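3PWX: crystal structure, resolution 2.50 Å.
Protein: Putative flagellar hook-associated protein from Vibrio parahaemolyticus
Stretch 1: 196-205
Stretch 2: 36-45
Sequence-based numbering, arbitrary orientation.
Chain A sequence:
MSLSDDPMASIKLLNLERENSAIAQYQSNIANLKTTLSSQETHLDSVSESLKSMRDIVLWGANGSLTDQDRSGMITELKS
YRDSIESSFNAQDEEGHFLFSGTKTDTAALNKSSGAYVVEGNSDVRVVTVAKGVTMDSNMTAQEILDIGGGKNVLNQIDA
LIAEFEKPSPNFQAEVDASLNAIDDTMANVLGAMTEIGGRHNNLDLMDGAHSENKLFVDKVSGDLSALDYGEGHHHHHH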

# COMPACT_ATOMS: atom_id res chain seq x y z
N GLU A 196 -2.32 -12.00 -8.76
CA GLU A 196 -2.00 -10.96 -7.82
C GLU A 196 -2.94 -9.79 -8.04
O GLU A 196 -3.47 -9.26 -7.09
CB GLU A 196 -0.54 -10.55 -7.92
CG GLU A 196 -0.08 -9.83 -6.69
CD GLU A 196 1.22 -9.03 -6.88
OE1 GLU A 196 2.14 -9.53 -7.57
OE2 GLU A 196 1.30 -7.91 -6.28
N ILE A 197 -3.22 -9.41 -9.26
CA ILE A 197 -4.23 -8.38 -9.46
C ILE A 197 -5.61 -8.72 -8.89
O ILE A 197 -6.29 -7.87 -8.30
CB ILE A 197 -4.36 -8.02 -10.90
CG1 ILE A 197 -3.28 -7.03 -11.31
CG2 ILE A 197 -5.75 -7.45 -11.19
CD1 ILE A 197 -2.78 -7.18 -12.74
N GLY A 198 -6.06 -9.96 -9.05
CA GLY A 198 -7.34 -10.35 -8.43
C GLY A 198 -7.36 -10.20 -6.92
O GLY A 198 -8.34 -9.81 -6.40
N GLY A 199 -6.28 -10.53 -6.22
CA GLY A 199 -6.13 -10.29 -4.80
C GLY A 199 -6.17 -8.79 -4.49
O GLY A 199 -6.77 -8.38 -3.48
N ARG A 200 -5.54 -7.95 -5.32
CA ARG A 200 -5.71 -6.50 -5.15
C ARG A 200 -7.17 -6.05 -5.20
O ARG A 200 -7.68 -5.46 -4.26
CB ARG A 200 -4.83 -5.72 -6.11
CG ARG A 200 -3.37 -5.66 -5.57
CD ARG A 200 -2.48 -4.96 -6.60
NE ARG A 200 -1.08 -5.28 -6.43
CZ ARG A 200 -0.14 -4.89 -7.28
NH1 ARG A 200 -0.46 -4.18 -8.36
NH2 ARG A 200 1.14 -5.23 -7.06
N HIS A 201 -7.86 -6.41 -6.28
CA HIS A 201 -9.34 -6.21 -6.34
C HIS A 201 -10.12 -6.56 -5.08
O HIS A 201 -10.98 -5.78 -4.68
CB HIS A 201 -9.95 -7.02 -7.47
CG HIS A 201 -9.82 -6.37 -8.81
ND1 HIS A 201 -10.22 -5.07 -9.04
CD2 HIS A 201 -9.38 -6.86 -10.00
CE1 HIS A 201 -10.01 -4.77 -10.31
NE2 HIS A 201 -9.52 -5.85 -10.92
N ASN A 202 -9.86 -7.74 -4.51
CA ASN A 202 -10.51 -8.14 -3.27
C ASN A 202 -10.20 -7.26 -2.06
O ASN A 202 -11.07 -6.94 -1.26
CB ASN A 202 -10.25 -9.62 -3.00
CG ASN A 202 -10.90 -10.50 -4.06
OD1 ASN A 202 -11.86 -10.07 -4.72
ND2 ASN A 202 -10.37 -11.71 -4.26
N ASN A 203 -8.95 -6.88 -1.92
CA ASN A 203 -8.57 -6.11 -0.80
C ASN A 203 -9.17 -4.69 -0.92
O ASN A 203 -9.72 -4.13 0.08
CB ASN A 203 -7.06 -6.19 -0.63
CG ASN A 203 -6.65 -7.40 0.20
OD1 ASN A 203 -7.37 -7.81 1.14
ND2 ASN A 203 -5.49 -7.94 -0.08
N LEU A 204 -9.17 -4.14 -2.14
CA LEU A 204 -9.87 -2.89 -2.39
C LEU A 204 -11.33 -3.01 -1.93
O LEU A 204 -11.87 -2.18 -1.15
CB LEU A 204 -9.80 -2.49 -3.85
CG LEU A 204 -8.41 -2.10 -4.33
CD1 LEU A 204 -8.44 -1.85 -5.80
CD2 LEU A 204 -7.92 -0.84 -3.58
N ASP A 205 -11.97 -4.06 -2.39
CA ASP A 205 -13.38 -4.27 -2.04
C ASP A 205 -13.66 -4.32 -0.54
O ASP A 205 -14.66 -3.79 -0.09
CB ASP A 205 -13.92 -5.50 -2.84
CG ASP A 205 -14.08 -5.16 -4.35
OD1 ASP A 205 -13.87 -3.95 -4.71
OD2 ASP A 205 -14.43 -6.01 -5.16
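Stretch 2, residues 36-45: TLSSQETHLD

The centre of the contact is a reciprocal pair of knobs, Leu 37 and Ile 197, whose CA atoms lie 6.8 Å apart and mark the register between the two segments. Leu 37, with chi1 m and chi2 t, sits among Ile 197, Arg 200, His 201 and Leu 204. Its CD1 atom is 3.8 Å from CB of Arg 200 and 4.0 Å from CD1 of Leu 204, and its CB is 4.3 Å from CG2 of Ile 197. In return, Ile 197 enters the hole formed by Leu 37, Gln 40, Glu 41 and Leu 44, with its CD1 4.2 Å from CD1 of Leu 44. These two residues lose the most area to the opposing segment, 100 Å² for Leu 37 and 96 Å² for Ile 197, out of 393 Å² summed over both sides.

Both backbones are regular helices. Residues 36-45 are helical throughout, with phi/psi values near -65/-40 and i to i+4 bonds such as Glu 41 N to Leu 37 O at 3.2 Å; residues 196-205 are likewise helical. The N-to-C directions differ by 161°, so the helices run nearly antiparallel, with a signed crossing angle of -161° and a closest axial approach of 10.3 Å.

Outward from the apolar centre, the His 201 ring carries Leu 37 CD1 over one face, while Glu 41 OE1 and Ser 38 OG lie at its edge, near its plane. Although the CA-to-CB bond of His 201 points sideways, its ring reaches stretch 2, and NE2 donates a hydrogen bond to OE1 of Glu 41 at 3.0 Å, with an N-H...acceptor angle of 144°. The Glu 41 side chain also borders the apolar centre: its CD is 3.4 Å from CG2 of Ile 197.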

# COMPACT_ATOMS: atom_id res chain seq x y z
N THR A 36 -7.98 0.82 -13.46
CA THR A 36 -6.63 0.78 -13.98
C THR A 36 -6.16 -0.63 -13.85
O THR A 36 -5.43 -1.13 -14.70
CB THR A 36 -5.81 1.65 -13.04
OG1 THR A 36 -6.27 2.99 -13.21
CG2 THR A 36 -4.34 1.57 -13.33
N LEU A 37 -6.61 -1.33 -12.81
CA LEU A 37 -6.14 -2.67 -12.62
C LEU A 37 -6.77 -3.53 -13.67
O LEU A 37 -6.05 -4.32 -14.27
CB LEU A 37 -6.42 -3.21 -11.22
CG LEU A 37 -5.65 -2.64 -10.03
CD1 LEU A 37 -6.17 -3.33 -8.77
CD2 LEU A 37 -4.17 -2.86 -10.21
N SER A 38 -8.08 -3.39 -13.94
CA SER A 38 -8.76 -4.22 -14.95
C SER A 38 -8.08 -3.99 -16.27
O SER A 38 -7.84 -4.93 -17.04
CB SER A 38 -10.18 -3.80 -15.19
OG SER A 38 -10.91 -3.95 -14.03
N SER A 39 -7.77 -2.73 -16.55
CA SER A 39 -7.02 -2.41 -17.76
C SER A 39 -5.71 -3.19 -17.96
O SER A 39 -5.42 -3.62 -19.08
CB SER A 39 -6.83 -0.90 -17.89
OG SER A 39 -6.31 -0.66 -19.19
N GLN A 40 -4.91 -3.39 -16.91
CA GLN A 40 -3.71 -4.25 -16.99
C GLN A 40 -4.00 -5.73 -17.22
O GLN A 40 -3.21 -6.43 -17.85
CB GLN A 40 -2.92 -4.18 -15.71
CG GLN A 40 -2.22 -2.86 -15.50
CD GLN A 40 -1.75 -2.66 -14.07
OE1 GLN A 40 -1.89 -1.57 -13.51
NE2 GLN A 40 -1.20 -3.71 -13.46
N GLU A 41 -5.11 -6.18 -16.68
CA GLU A 41 -5.56 -7.54 -16.75
C GLU A 41 -5.91 -7.89 -18.18
O GLU A 41 -5.59 -8.99 -18.65
CB GLU A 41 -6.82 -7.72 -15.92
CG GLU A 41 -6.69 -8.47 -14.58
CD GLU A 41 -7.93 -8.27 -13.63
OE1 GLU A 41 -8.36 -7.12 -13.33
OE2 GLU A 41 -8.45 -9.29 -13.14
N THR A 42 -6.56 -6.96 -18.88
CA THR A 42 -6.88 -7.18 -20.30
C THR A 42 -5.59 -7.42 -21.06
O THR A 42 -5.50 -8.36 -21.82
CB THR A 42 -7.56 -5.93 -20.90
OG1 THR A 42 -8.88 -5.78 -20.35
CG2 THR A 42 -7.64 -5.99 -22.44
N HIS A 43 -4.59 -6.57 -20.84
CA HIS A 43 -3.32 -6.72 -21.60
C HIS A 43 -2.62 -8.00 -21.21
O HIS A 43 -2.08 -8.72 -22.11
CB HIS A 43 -2.37 -5.51 -21.51
CG HIS A 43 -2.95 -4.25 -22.06
ND1 HIS A 43 -3.19 -4.07 -23.42
CD2 HIS A 43 -3.38 -3.13 -21.44
CE1 HIS A 43 -3.72 -2.87 -23.60
NE2 HIS A 43 -3.84 -2.28 -22.42
N LEU A 44 -2.67 -8.34 -19.91
CA LEU A 44 -2.06 -9.58 -19.52
C LEU A 44 -2.81 -10.79 -20.07
O LEU A 44 -2.16 -11.70 -20.56
CB LEU A 44 -1.79 -9.70 -18.06
CG LEU A 44 -0.75 -8.70 -17.56
CD1 LEU A 44 -0.73 -8.75 -16.04
CD2 LEU A 44 0.65 -8.94 -18.19
N ASP A 45 -4.14 -10.75 -20.07
CA ASP A 45 -4.93 -11.80 -20.66
C ASP A 45 -4.48 -12.06 -22.09
O ASP A 45 -4.19 -13.20 -22.47
CB ASP A 45 -6.41 -11.48 -20.64
CG ASP A 45 -7.25 -12.72 -20.86
OD1 ASP A 45 -7.09 -13.71 -20.10
OD2 ASP A 45 -8.04 -12.74 -21.83